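Local coordinates for saframycin Mx1 synthetase B (Legionella pneumophila subsp. pneumophila, PDB 3KXW), which belongs to the ANL clan of AMP-binding enzymes and is modelled here with 5'-O-[(S)-(dodecanoyloxy)(hydroxy)phosphoryl]adenosine in its pocket, at residues 108-111 and 112-116; 385-388 and 389-392; 462-466 and 467-471; 551-554 and 555-558. All coordinates share one frame; numbering follows the deposited sequence.

Interaction 1. Residues 108-111 and 112-116; sequences QRIV and TNSKP
T112 folds its hydroxyl back over the preceding helical turn, onto the carbonyl of Q108. T112 OG1 gives a hydrogen bond to Q108 O at 2.9 Å. T112 N gives the usual helical bond to the same oxygen. The two donors reach that oxygen from opposite faces of the carbonyl plane, so one acceptor is gripped twice. The torsion behind this sets OG1 beside the T112 backbone N and away from its own carbonyl carbon (chi1 -58°). The Q108 side chain bends round at chi2 and brings Q108 OE1 to 3.1 Å from T112 OG1.

S114 repeats the pattern on the buried side of the helix. S114 OG gives a hydrogen bond to I110 O at 2.8 Å, from above the carbonyl plane. S114 N reaches I110 O at 2.9 Å, close to the direction in which the C=O points. The buried hydroxyl is thus satisfied within its own helix.

The last turn is closed by K115 N, bonded to V111 O at 2.9 Å. K115 has positive phi, and the chain leaves the helix there. The K115 side chain curls back, and its NZ donates to T112 O at 2.7 Å. P116 follows, with P116 CD 4.3 Å from V111 CG1; both residues pack on L69 of strand 67-71. R109 points away from this turn, and its NE makes a salt bridge with D105. This is the C-terminal end of helix 101-114, where serine and threonine hydroxyls bond to carbonyls one turn back before the chain leads to strand 118-121.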
ATOM      1  N   GLN A 108       5.763  10.269  15.695  1.00 19.93           N
ATOM      2  CA  GLN A 108       5.392  11.239  16.715  1.00 18.68           C
ATOM      3  C   GLN A 108       4.046  11.906  16.410  1.00 19.14           C
ATOM      4  O   GLN A 108       3.245  12.162  17.311  1.00 17.91           O
ATOM      5  CB  GLN A 108       6.477  12.319  16.862  1.00 21.62           C
ATOM      6  CG  GLN A 108       6.039  13.483  17.746  1.00 23.31           C
ATOM      7  CD  GLN A 108       5.903  13.070  19.201  1.00 24.91           C
ATOM      8  OE1 GLN A 108       4.797  12.980  19.748  1.00 27.25           O
ATOM      9  NE2 GLN A 108       7.028  12.786  19.827  1.00 22.99           N
ATOM     10  N   ARG A 109       3.798  12.221  15.142  1.00 19.13           N
ATOM     11  CA  ARG A 109       2.521  12.845  14.792  1.00 18.72           C
ATOM     12  C   ARG A 109       1.368  11.871  15.005  1.00 17.76           C
ATOM     13  O   ARG A 109       0.285  12.274  15.382  1.00 17.70           O
ATOM     14  CB  ARG A 109       2.523  13.377  13.352  1.00 21.01           C
ATOM     15  CG  ARG A 109       3.466  14.546  13.115  1.00 23.28           C
ATOM     16  CD  ARG A 109       3.683  14.813  11.621  1.00 27.08           C
ATOM     17  NE  ARG A 109       4.837  15.691  11.448  1.00 28.46           N
ATOM     18  CZ  ARG A 109       4.789  17.004  11.631  1.00 32.64           C
ATOM     19  NH1 ARG A 109       3.638  17.585  11.942  1.00 33.29           N
ATOM     20  NH2 ARG A 109       5.884  17.743  11.488  1.00 35.25           N
ATOM     21  N   ILE A 110       1.615  10.588  14.770  1.00 16.67           N
ATOM     22  CA  ILE A 110       0.590   9.567  14.982  1.00 16.97           C
ATOM     23  C   ILE A 110       0.317   9.365  16.479  1.00 17.17           C
ATOM     24  O   ILE A 110      -0.833   9.261  16.917  1.00 16.04           O
ATOM     25  CB  ILE A 110       0.962   8.262  14.267  1.00 17.07           C
ATOM     26  CG1 ILE A 110       0.711   8.424  12.769  1.00 16.38           C
ATOM     27  CG2 ILE A 110       0.159   7.084  14.817  1.00 17.31           C
ATOM     28  CD1 ILE A 110       1.167   7.239  11.913  1.00 19.99           C
ATOM     29  N   VAL A 111       1.374   9.356  17.274  1.00 15.60           N
ATOM     30  CA  VAL A 111       1.189   9.297  18.719  1.00 16.83           C
ATOM     31  C   VAL A 111       0.389  10.487  19.249  1.00 17.20           C
ATOM     32  O   VAL A 111      -0.501  10.325  20.067  1.00 16.70           O
ATOM     33  CB  VAL A 111       2.543   9.149  19.470  1.00 18.77           C
ATOM     34  CG1 VAL A 111       2.364   9.358  21.007  1.00 19.51           C
ATOM     35  CG2 VAL A 111       3.145   7.792  19.167  1.00 17.43           C
ATOM     36  N   THR A 112       0.698  11.683  18.776  1.00 18.40           N
ATOM     37  CA  THR A 112      -0.016  12.858  19.258  1.00 19.20           C
ATOM     38  C   THR A 112      -1.502  12.801  18.888  1.00 19.55           C
ATOM     39  O   THR A 112      -2.356  13.176  19.675  1.00 19.08           O
ATOM     40  CB  THR A 112       0.626  14.121  18.705  1.00 21.32           C
ATOM     41  OG1 THR A 112       2.011  14.144  19.110  1.00 19.83           O
ATOM     42  CG2 THR A 112      -0.103  15.385  19.219  1.00 22.18           C
ATOM     43  N   ASN A 113      -1.791  12.335  17.678  1.00 18.27           N
ATOM     44  CA  ASN A 113      -3.165  12.248  17.207  1.00 19.25           C
ATOM     45  C   ASN A 113      -3.956  11.156  17.949  1.00 19.02           C
ATOM     46  O   ASN A 113      -5.042  11.412  18.477  1.00 18.43           O
ATOM     47  CB  ASN A 113      -3.181  12.030  15.680  1.00 19.06           C
ATOM     48  CG  ASN A 113      -4.591  11.976  15.093  1.00 18.86           C
ATOM     49  OD1 ASN A 113      -5.421  12.863  15.316  1.00 21.32           O
ATOM     50  ND2 ASN A 113      -4.862  10.935  14.335  1.00 15.27           N
ATOM     51  N   SER A 114      -3.390   9.954  18.008  1.00 17.61           N
ATOM     52  CA  SER A 114      -4.128   8.778  18.467  1.00 16.31           C
ATOM     53  C   SER A 114      -4.073   8.553  19.981  1.00 16.61           C
ATOM     54  O   SER A 114      -4.882   7.798  20.508  1.00 16.56           O
ATOM     55  CB  SER A 114      -3.624   7.517  17.751  1.00 16.12           C
ATOM     56  OG  SER A 114      -2.301   7.215  18.140  1.00 16.00           O
ATOM     57  N   LYS A 115      -3.102   9.168  20.650  1.00 16.12           N
ATOM     58  CA  LYS A 115      -2.954   9.058  22.109  1.00 18.95           C
ATOM     59  C   LYS A 115      -3.094   7.628  22.669  1.00 15.46           C
ATOM     60  O   LYS A 115      -3.944   7.354  23.520  1.00 14.31           O
ATOM     61  CB  LYS A 115      -3.935   9.999  22.808  1.00 18.28           C
ATOM     62  CG  LYS A 115      -3.723  11.458  22.413  1.00 21.00           C
ATOM     63  CD  LYS A 115      -4.969  12.292  22.715  1.00 27.54           C
ATOM     64  CE  LYS A 115      -4.697  13.800  22.687  1.00 29.19           C
ATOM     65  NZ  LYS A 115      -4.121  14.279  21.408  1.00 31.27           N
ATOM     66  N   PRO A 116      -2.234   6.724  22.206  1.00 15.53           N
ATOM     67  CA  PRO A 116      -2.334   5.326  22.634  1.00 16.00           C
ATOM     68  C   PRO A 116      -1.926   5.169  24.104  1.00 16.27           C
ATOM     69  O   PRO A 116      -1.151   5.990  24.629  1.00 18.86           O
ATOM     70  CB  PRO A 116      -1.302   4.630  21.759  1.00 14.97           C
ATOM     71  CG  PRO A 116      -0.308   5.722  21.415  1.00 16.70           C
ATOM     72  CD  PRO A 116      -1.178   6.918  21.192  1.00 15.15           C
TER

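Interaction 2. Residues 385-388 and 389-392; sequences IIDP and DTLI
An Asx turn followed by an ST turn shapes this bend, with D387 touching D389 and T390 just after strand 382-386. One carboxylate oxygen does most of the work. D387 OD1 accepts from D389 N at 2.9 Å, nearly in line with its C-O bond. It also accepts from T390 N at 3.0 Å, this time from above the carboxylate plane; the bond is almost straight at 172°. Here CG of D387 is anti to the backbone N (chi1 -176°), which swings the carboxylate across the two amides that follow P388.

T390 continues the chain of bonds. T390 OG1 accepts from I392 N at 3.2 Å, which makes the ST turn. Water 1 lies 2.8 Å from T390 OG1 and donates weakly to D387 OD2. Water 2 donates to D389 OD2 at 2.6 Å and weakly to D387 OD1. It sits between two carboxylates and may ease their repulsion.

Backbone bonds close the bend. L391 N reaches D387 O at 2.7 Å, and D387 N is bonded to I392 O at 3.0 Å. L391 has positive phi, which lets the chain turn back beside I386. There I386 CG2 packs against the L391 carbonyl group.

The turn lies at the surface. Strand 400-405 pairs antiparallel alongside strand 382-386; I386 and L391 touch W403, and P388 touches E401. R439 of strand 438-440 bonds to P388 O, and L391 pairs through its backbone with K429.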
ATOM      1  N   ILE A 385     -20.203   9.025 -10.082  1.00 15.88           N
ATOM      2  CA  ILE A 385     -19.302  10.043 -10.593  1.00 16.19           C
ATOM      3  C   ILE A 385     -20.043  11.362 -10.463  1.00 18.26           C
ATOM      4  O   ILE A 385     -21.069  11.575 -11.114  1.00 18.21           O
ATOM      5  CB  ILE A 385     -18.886   9.805 -12.069  1.00 16.92           C
ATOM      6  CG1 ILE A 385     -18.405   8.371 -12.294  1.00 15.66           C
ATOM      7  CG2 ILE A 385     -17.805  10.803 -12.488  1.00 16.20           C
ATOM      8  CD1 ILE A 385     -17.100   8.012 -11.518  1.00 15.84           C
ATOM      9  N   ILE A 386     -19.524  12.228  -9.602  1.00 16.28           N
ATOM     10  CA  ILE A 386     -20.186  13.465  -9.237  1.00 17.65           C
ATOM     11  C   ILE A 386     -19.256  14.657  -9.480  1.00 19.20           C
ATOM     12  O   ILE A 386     -18.093  14.625  -9.086  1.00 17.46           O
ATOM     13  CB  ILE A 386     -20.557  13.459  -7.738  1.00 17.82           C
ATOM     14  CG1 ILE A 386     -21.378  12.217  -7.358  1.00 18.52           C
ATOM     15  CG2 ILE A 386     -21.260  14.757  -7.347  1.00 19.75           C
ATOM     16  CD1 ILE A 386     -22.754  12.118  -8.023  1.00 21.94           C
ATOM     17  N   ASP A 387     -19.757  15.698 -10.145  1.00 20.36           N
ATOM     18  CA  ASP A 387     -18.985  16.931 -10.325  1.00 22.37           C
ATOM     19  C   ASP A 387     -18.627  17.548  -8.959  1.00 22.42           C
ATOM     20  O   ASP A 387     -19.513  17.823  -8.151  1.00 22.38           O
ATOM     21  CB  ASP A 387     -19.773  17.899 -11.225  1.00 24.94           C
ATOM     22  CG  ASP A 387     -19.012  19.167 -11.542  1.00 25.92           C
ATOM     23  OD1 ASP A 387     -18.602  19.878 -10.611  1.00 27.26           O
ATOM     24  OD2 ASP A 387     -18.860  19.478 -12.730  1.00 29.68           O
ATOM     25  N   PRO A 388     -17.319  17.732  -8.682  1.00 23.92           N
ATOM     26  CA  PRO A 388     -16.868  18.065  -7.320  1.00 23.65           C
ATOM     27  C   PRO A 388     -17.222  19.489  -6.917  1.00 26.45           C
ATOM     28  O   PRO A 388     -17.178  19.837  -5.732  1.00 26.21           O
ATOM     29  CB  PRO A 388     -15.341  17.939  -7.384  1.00 23.49           C
ATOM     30  CG  PRO A 388     -14.976  17.883  -8.824  1.00 23.22           C
ATOM     31  CD  PRO A 388     -16.206  17.611  -9.646  1.00 22.19           C
ATOM     32  N   ASP A 389     -17.566  20.299  -7.911  1.00 26.21           N
ATOM     33  CA  ASP A 389     -17.887  21.708  -7.680  1.00 27.05           C
ATOM     34  C   ASP A 389     -19.391  21.949  -7.592  1.00 28.12           C
ATOM     35  O   ASP A 389     -19.875  22.542  -6.628  1.00 27.97           O
ATOM     36  CB  ASP A 389     -17.269  22.571  -8.783  1.00 28.88           C
ATOM     37  CG  ASP A 389     -15.767  22.476  -8.809  1.00 31.36           C
ATOM     38  OD1 ASP A 389     -15.150  22.768  -7.760  1.00 35.37           O
ATOM     39  OD2 ASP A 389     -15.193  22.122  -9.867  1.00 34.64           O
ATOM     40  N   THR A 390     -20.129  21.474  -8.591  1.00 28.99           N
ATOM     41  CA  THR A 390     -21.577  21.669  -8.631  1.00 28.57           C
ATOM     42  C   THR A 390     -22.318  20.586  -7.860  1.00 29.79           C
ATOM     43  O   THR A 390     -23.469  20.774  -7.470  1.00 26.46           O
ATOM     44  CB  THR A 390     -22.101  21.639 -10.071  1.00 28.43           C
ATOM     45  OG1 THR A 390     -21.999  20.306 -10.585  1.00 27.38           O
ATOM     46  CG2 THR A 390     -21.323  22.599 -10.955  1.00 28.67           C
ATOM     47  N   LEU A 391     -21.660  19.447  -7.639  1.00 25.52           N
ATOM     48  CA  LEU A 391     -22.274  18.333  -6.916  1.00 25.88           C
ATOM     49  C   LEU A 391     -23.419  17.673  -7.707  1.00 25.31           C
ATOM     50  O   LEU A 391     -24.249  16.944  -7.159  1.00 25.49           O
ATOM     51  CB  LEU A 391     -22.734  18.764  -5.517  1.00 26.26           C
ATOM     52  CG  LEU A 391     -21.658  19.411  -4.641  1.00 28.06           C
ATOM     53  CD1 LEU A 391     -22.213  19.737  -3.273  1.00 28.23           C
ATOM     54  CD2 LEU A 391     -20.417  18.501  -4.512  1.00 26.06           C
ATOM     55  N   ILE A 392     -23.439  17.923  -9.007  1.00 25.09           N
ATOM     56  CA  ILE A 392     -24.399  17.289  -9.891  1.00 24.79           C
ATOM     57  C   ILE A 392     -23.800  16.023 -10.519  1.00 21.70           C
ATOM     58  O   ILE A 392     -22.657  16.034 -10.966  1.00 22.68           O
ATOM     59  CB  ILE A 392     -24.822  18.277 -10.976  1.00 25.43           C
ATOM     60  CG1 ILE A 392     -25.451  19.526 -10.329  1.00 26.69           C
ATOM     61  CG2 ILE A 392     -25.775  17.614 -11.973  1.00 24.74           C
ATOM     62  CD1 ILE A 392     -25.593  20.698 -11.295  1.00 27.51           C
TER
HETATM   63  O   HOH W   1     -22.244  19.682 -13.330  1.00 28.00           O
HETATM   64  O   HOH W   2     -15.532  20.317 -11.758  1.00 33.67           O

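Interaction 3. Residues 462-466 and 467-471; sequences IIYGK and NHYPQ
Y469 sets the edge of its ring against the face of Y464 in a T-shaped stack. The centroids are 4.9 Å apart and the planes meet at 71°. Y469 CD2 makes the closest touch, 3.4 Å from Y464 CD2. It stands over the Y464 ring toward the rim, not over the middle. CG of Y469 is anti to its carbonyl carbon (chi1 -71°), which places the ring beside Y464. N467 CB lies over the centre of one face of the Y469 ring, while Y464 meets that ring at its edge.

The backbone puts the two tyrosines together. Helix 460-466 ends in a Schellman motif. Y469 N bonds to Y464 O at 3.1 Å, and H468 N to G465 O at 3.0 Å. The preceding bond, N467 N to I463 O, is an ordinary helical one. H468 has positive phi, which reverses the chain. K466 O lies over the centre of one face of its imidazole.

H468 thus follows the end of one helix and caps the next. P470 follows in the first turn of that helix, and P470 CD comes to 3.4 Å from Y464 O.

Further out, T179 bonds through its hydroxyl to N467 O, and Y469 rests on T179. L535, just after helix 515-533, touches both tyrosines. The junction thus joins helices 460-466 and 469-479 while facing the loop at T179 and M180.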
ATOM      1  N   ILE A 462       1.536  19.799  -6.613  1.00 21.25           N
ATOM      2  CA  ILE A 462       1.151  20.599  -5.455  1.00 22.33           C
ATOM      3  C   ILE A 462       1.123  19.733  -4.204  1.00 20.99           C
ATOM      4  O   ILE A 462       1.582  20.139  -3.140  1.00 22.51           O
ATOM      5  CB  ILE A 462      -0.233  21.260  -5.668  1.00 24.59           C
ATOM      6  CG1 ILE A 462      -0.192  22.179  -6.894  1.00 26.47           C
ATOM      7  CG2 ILE A 462      -0.689  22.009  -4.399  1.00 22.90           C
ATOM      8  CD1 ILE A 462       0.898  23.216  -6.826  1.00 25.11           C
ATOM      9  N   ILE A 463       0.580  18.531  -4.330  1.00 20.37           N
ATOM     10  CA  ILE A 463       0.536  17.598  -3.207  1.00 21.43           C
ATOM     11  C   ILE A 463       1.920  17.202  -2.702  1.00 20.51           C
ATOM     12  O   ILE A 463       2.168  17.204  -1.495  1.00 19.39           O
ATOM     13  CB  ILE A 463      -0.254  16.329  -3.551  1.00 24.29           C
ATOM     14  CG1 ILE A 463      -1.724  16.681  -3.760  1.00 24.95           C
ATOM     15  CG2 ILE A 463      -0.089  15.269  -2.459  1.00 26.41           C
ATOM     16  CD1 ILE A 463      -2.170  17.947  -3.010  1.00 28.10           C
ATOM     17  N   TYR A 464       2.815  16.843  -3.621  1.00 21.55           N
ATOM     18  CA  TYR A 464       4.189  16.532  -3.253  1.00 20.08           C
ATOM     19  C   TYR A 464       4.818  17.707  -2.522  1.00 20.85           C
ATOM     20  O   TYR A 464       5.546  17.509  -1.550  1.00 21.51           O
ATOM     21  CB  TYR A 464       5.038  16.114  -4.473  1.00 21.89           C
ATOM     22  CG  TYR A 464       4.928  14.627  -4.755  1.00 25.32           C
ATOM     23  CD1 TYR A 464       3.714  14.067  -5.080  1.00 28.70           C
ATOM     24  CD2 TYR A 464       6.037  13.781  -4.674  1.00 29.13           C
ATOM     25  CE1 TYR A 464       3.583  12.697  -5.325  1.00 31.45           C
ATOM     26  CE2 TYR A 464       5.918  12.403  -4.923  1.00 27.25           C
ATOM     27  CZ  TYR A 464       4.681  11.874  -5.251  1.00 29.91           C
ATOM     28  OH  TYR A 464       4.512  10.514  -5.503  1.00 35.42           O
ATOM     29  N   GLY A 465       4.506  18.920  -2.966  1.00 18.75           N
ATOM     30  CA  GLY A 465       5.090  20.129  -2.391  1.00 19.50           C
ATOM     31  C   GLY A 465       4.628  20.372  -0.966  1.00 22.07           C
ATOM     32  O   GLY A 465       5.438  20.601  -0.072  1.00 19.37           O
ATOM     33  N   LYS A 466       3.318  20.291  -0.744  1.00 20.48           N
ATOM     34  CA  LYS A 466       2.765  20.585   0.571  1.00 19.57           C
ATOM     35  C   LYS A 466       3.133  19.507   1.580  1.00 22.97           C
ATOM     36  O   LYS A 466       3.184  19.769   2.781  1.00 22.07           O
ATOM     37  CB  LYS A 466       1.251  20.769   0.504  1.00 21.48           C
ATOM     38  CG  LYS A 466       0.518  19.481   0.305  1.00 23.15           C
ATOM     39  CD  LYS A 466      -0.714  19.447   1.166  1.00 27.66           C
ATOM     40  CE  LYS A 466      -1.703  20.476   0.716  1.00 29.62           C
ATOM     41  NZ  LYS A 466      -3.111  20.128   1.145  1.00 31.27           N
ATOM     42  N   ASN A 467       3.397  18.296   1.088  1.00 21.84           N
ATOM     43  CA  ASN A 467       3.905  17.215   1.943  1.00 23.26           C
ATOM     44  C   ASN A 467       5.424  17.217   2.173  1.00 21.36           C
ATOM     45  O   ASN A 467       5.927  16.372   2.898  1.00 21.69           O
ATOM     46  CB  ASN A 467       3.458  15.855   1.412  1.00 21.72           C
ATOM     47  CG  ASN A 467       1.979  15.610   1.635  1.00 25.49           C
ATOM     48  OD1 ASN A 467       1.280  15.107   0.764  1.00 31.21           O
ATOM     49  ND2 ASN A 467       1.502  15.970   2.802  1.00 26.42           N
ATOM     50  N   HIS A 468       6.128  18.179   1.580  1.00 19.30           N
ATOM     51  CA  HIS A 468       7.582  18.330   1.722  1.00 22.71           C
ATOM     52  C   HIS A 468       8.378  17.123   1.195  1.00 20.20           C
ATOM     53  O   HIS A 468       9.495  16.881   1.639  1.00 18.73           O
ATOM     54  CB  HIS A 468       8.007  18.628   3.178  1.00 25.34           C
ATOM     55  CG  HIS A 468       7.160  19.654   3.866  1.00 29.43           C
ATOM     56  ND1 HIS A 468       6.918  20.904   3.335  1.00 31.54           N
ATOM     57  CD2 HIS A 468       6.508  19.621   5.056  1.00 33.34           C
ATOM     58  CE1 HIS A 468       6.133  21.586   4.152  1.00 29.82           C
ATOM     59  NE2 HIS A 468       5.871  20.831   5.205  1.00 32.47           N
ATOM     60  N   TYR A 469       7.812  16.387   0.242  1.00 18.86           N
ATOM     61  CA  TYR A 469       8.502  15.220  -0.298  1.00 18.98           C
ATOM     62  C   TYR A 469       9.847  15.524  -0.968  1.00 19.49           C
ATOM     63  O   TYR A 469      10.805  14.782  -0.775  1.00 20.70           O
ATOM     64  CB  TYR A 469       7.635  14.477  -1.292  1.00 19.89           C
ATOM     65  CG  TYR A 469       6.476  13.736  -0.681  1.00 19.96           C
ATOM     66  CD1 TYR A 469       6.579  13.159   0.570  1.00 20.48           C
ATOM     67  CD2 TYR A 469       5.289  13.579  -1.385  1.00 23.06           C
ATOM     68  CE1 TYR A 469       5.515  12.455   1.124  1.00 23.37           C
ATOM     69  CE2 TYR A 469       4.233  12.888  -0.846  1.00 22.48           C
ATOM     70  CZ  TYR A 469       4.350  12.331   0.407  1.00 25.10           C
ATOM     71  OH  TYR A 469       3.282  11.643   0.934  1.00 32.11           O
ATOM     72  N   PRO A 470       9.920  16.577  -1.791  1.00 21.08           N
ATOM     73  CA  PRO A 470      11.229  16.818  -2.417  1.00 19.40           C
ATOM     74  C   PRO A 470      12.342  17.078  -1.406  1.00 21.51           C
ATOM     75  O   PRO A 470      13.404  16.441  -1.449  1.00 21.30           O
ATOM     76  CB  PRO A 470      10.971  18.049  -3.291  1.00 21.72           C
ATOM     77  CG  PRO A 470       9.497  17.927  -3.640  1.00 22.01           C
ATOM     78  CD  PRO A 470       8.875  17.454  -2.352  1.00 20.72           C
ATOM     79  N   GLN A 471      12.104  18.008  -0.491  1.00 21.60           N
ATOM     80  CA  GLN A 471      13.097  18.356   0.509  1.00 22.23           C
ATOM     81  C   GLN A 471      13.441  17.150   1.386  1.00 20.77           C
ATOM     82  O   GLN A 471      14.606  16.936   1.737  1.00 20.98           O
ATOM     83  CB  GLN A 471      12.592  19.544   1.357  1.00 24.28           C
ATOM     84  CG  GLN A 471      12.133  20.751   0.508  1.00 27.79           C
ATOM     85  CD  GLN A 471      10.790  20.532  -0.239  1.00 26.35           C
ATOM     86  OE1 GLN A 471       9.999  19.681   0.118  1.00 27.18           O
ATOM     87  NE2 GLN A 471      10.548  21.333  -1.263  1.00 31.99           N
TER

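Interaction 4. Residues 551-554 and 555-558; sequences TTSG and KIRR
S553 is the N-cap of helix 554-567, and its hydroxyl meets I556 in the first turn. The capping bond, I556 N to S553 OG, is weak at 3.4 Å but nearly straight at 172°. Just ahead of the cap the loop makes an ST turn: S553 N bonds to T551 OG1 at 2.9 Å.

Among backbone bonds, R557 N reaches S553 O at 3.1 Å and R558 N reaches G554 O at 2.8 Å. These are the first two helical bonds, and they begin at the cap residue itself.

Van der Waals contacts surround the cap. I556 CG1 packs on S553 CB at 3.5 Å, and I556 CB lies near T551 OG1. T551 CG2 lies over one face of the R557 guanidinium. The R557 chain runs straight out and then bends at chi3 (-70°), which brings that face under the T551 methyl.

Charged groups are placed differently. R558 lays its guanidinium over the G554 peptide, with G554 O above the centre of one face. Its NE makes a salt bridge with E474 of helix 469-479. R557 instead touches K488 of strand 486-496. K555 reaches back through water 3, which accepts from K555 NZ at 2.7 Å and lies 3.2 Å from S553 OG.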
ATOM      1  N   THR A 551      24.551  26.911  -4.274  1.00 34.23           N
ATOM      2  CA  THR A 551      23.399  27.520  -3.631  1.00 34.72           C
ATOM      3  C   THR A 551      23.169  26.870  -2.287  1.00 35.43           C
ATOM      4  O   THR A 551      23.548  25.720  -2.057  1.00 36.38           O
ATOM      5  CB  THR A 551      22.103  27.423  -4.492  1.00 35.88           C
ATOM      6  OG1 THR A 551      20.986  27.948  -3.755  1.00 34.88           O
ATOM      7  CG2 THR A 551      21.811  25.974  -4.870  1.00 33.48           C
ATOM      8  N   THR A 552      22.551  27.620  -1.392  1.00 33.56           N
ATOM      9  CA  THR A 552      22.231  27.109  -0.081  1.00 35.82           C
ATOM     10  C   THR A 552      20.738  26.794  -0.068  1.00 35.34           C
ATOM     11  O   THR A 552      20.177  26.494   0.978  1.00 36.05           O
ATOM     12  CB  THR A 552      22.572  28.143   1.014  1.00 34.06           C
ATOM     13  OG1 THR A 552      21.829  29.347   0.792  1.00 38.82           O
ATOM     14  CG2 THR A 552      24.051  28.481   0.980  1.00 35.59           C
ATOM     15  N   SER A 553      20.108  26.857  -1.243  1.00 34.58           N
ATOM     16  CA  SER A 553      18.662  26.679  -1.350  1.00 32.53           C
ATOM     17  C   SER A 553      18.278  25.429  -2.130  1.00 31.08           C
ATOM     18  O   SER A 553      18.499  25.350  -3.336  1.00 29.85           O
ATOM     19  CB  SER A 553      18.017  27.902  -2.015  1.00 35.03           C
ATOM     20  OG  SER A 553      16.607  27.739  -2.135  1.00 33.85           O
ATOM     21  N   GLY A 554      17.684  24.458  -1.447  1.00 30.28           N
ATOM     22  CA  GLY A 554      17.146  23.294  -2.135  1.00 29.36           C
ATOM     23  C   GLY A 554      16.217  23.677  -3.285  1.00 27.15           C
ATOM     24  O   GLY A 554      16.278  23.089  -4.364  1.00 25.08           O
ATOM     25  N   LYS A 555      15.355  24.666  -3.063  1.00 27.75           N
ATOM     26  CA  LYS A 555      14.404  25.078  -4.097  1.00 27.25           C
ATOM     27  C   LYS A 555      15.093  25.576  -5.371  1.00 27.85           C
ATOM     28  O   LYS A 555      14.730  25.182  -6.468  1.00 25.44           O
ATOM     29  CB  LYS A 555      13.429  26.141  -3.562  1.00 30.57           C
ATOM     30  CG  LYS A 555      12.678  25.714  -2.303  1.00 32.10           C
ATOM     31  CD  LYS A 555      11.849  26.861  -1.718  1.00 36.56           C
ATOM     32  CE  LYS A 555      11.352  26.540  -0.296  1.00 37.79           C
ATOM     33  NZ  LYS A 555      12.448  26.579   0.736  1.00 36.75           N
ATOM     34  N   ILE A 556      16.088  26.446  -5.222  1.00 30.66           N
ATOM     35  CA  ILE A 556      16.846  26.942  -6.363  1.00 27.27           C
ATOM     36  C   ILE A 556      17.546  25.795  -7.104  1.00 28.62           C
ATOM     37  O   ILE A 556      17.516  25.702  -8.346  1.00 26.59           O
ATOM     38  CB  ILE A 556      17.902  27.988  -5.907  1.00 31.94           C
ATOM     39  CG1 ILE A 556      17.215  29.168  -5.205  1.00 32.28           C
ATOM     40  CG2 ILE A 556      18.739  28.460  -7.084  1.00 32.31           C
ATOM     41  CD1 ILE A 556      16.169  29.857  -6.059  1.00 35.55           C
ATOM     42  N   ARG A 557      18.169  24.910  -6.338  1.00 28.48           N
ATOM     43  CA  ARG A 557      18.871  23.767  -6.915  1.00 27.87           C
ATOM     44  C   ARG A 557      17.890  22.889  -7.691  1.00 25.02           C
ATOM     45  O   ARG A 557      18.166  22.438  -8.801  1.00 24.55           O
ATOM     46  CB  ARG A 557      19.529  22.964  -5.786  1.00 29.05           C
ATOM     47  CG  ARG A 557      20.579  21.960  -6.234  1.00 30.44           C
ATOM     48  CD  ARG A 557      21.208  21.247  -5.045  1.00 26.54           C
ATOM     49  NE  ARG A 557      22.047  22.141  -4.260  1.00 31.68           N
ATOM     50  CZ  ARG A 557      21.785  22.506  -3.008  1.00 33.26           C
ATOM     51  NH1 ARG A 557      20.707  22.041  -2.386  1.00 31.30           N
ATOM     52  NH2 ARG A 557      22.607  23.330  -2.373  1.00 34.66           N
ATOM     53  N   ARG A 558      16.748  22.642  -7.067  1.00 25.40           N
ATOM     54  CA  ARG A 558      15.695  21.794  -7.612  1.00 26.94           C
ATOM     55  C   ARG A 558      15.123  22.395  -8.892  1.00 25.66           C
ATOM     56  O   ARG A 558      14.891  21.690  -9.881  1.00 24.47           O
ATOM     57  CB  ARG A 558      14.599  21.700  -6.549  1.00 28.09           C
ATOM     58  CG  ARG A 558      13.553  20.684  -6.756  1.00 27.25           C
ATOM     59  CD  ARG A 558      12.697  20.560  -5.489  1.00 24.72           C
ATOM     60  NE  ARG A 558      13.496  20.479  -4.269  1.00 24.35           N
ATOM     61  CZ  ARG A 558      13.311  21.258  -3.207  1.00 26.87           C
ATOM     62  NH1 ARG A 558      12.347  22.161  -3.212  1.00 28.22           N
ATOM     63  NH2 ARG A 558      14.063  21.113  -2.125  1.00 25.75           N
TER
HETATM   64  O   HOH W   3      15.075  26.119   0.145  1.00 36.77           O

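In the fold
All four interactions are local turns or helix ends. Interactions 1 and 2 belong to the AMP-binding enzyme part of the chain, with centres 34 Å apart. Interactions 3 and 4 belong to the Disco-interacting protein 2-like AMP domain, with centres 15 Å apart, and they alone touch: P470 CB is 3.6 Å from R558 NE. Interaction 1 approaches interaction 3 to about 7 Å between nearest atoms. M180 lies near both: its O takes a weak hydrogen bond from R109 NH1, and H468 touches it. Bound 5'-O-[(S)-(dodecanoyloxy)(hydroxy)phosphoryl]adenosine is about 10 Å from the side chain of Y469, about 12 Å from that of I110 and about 14 Å from that of P388.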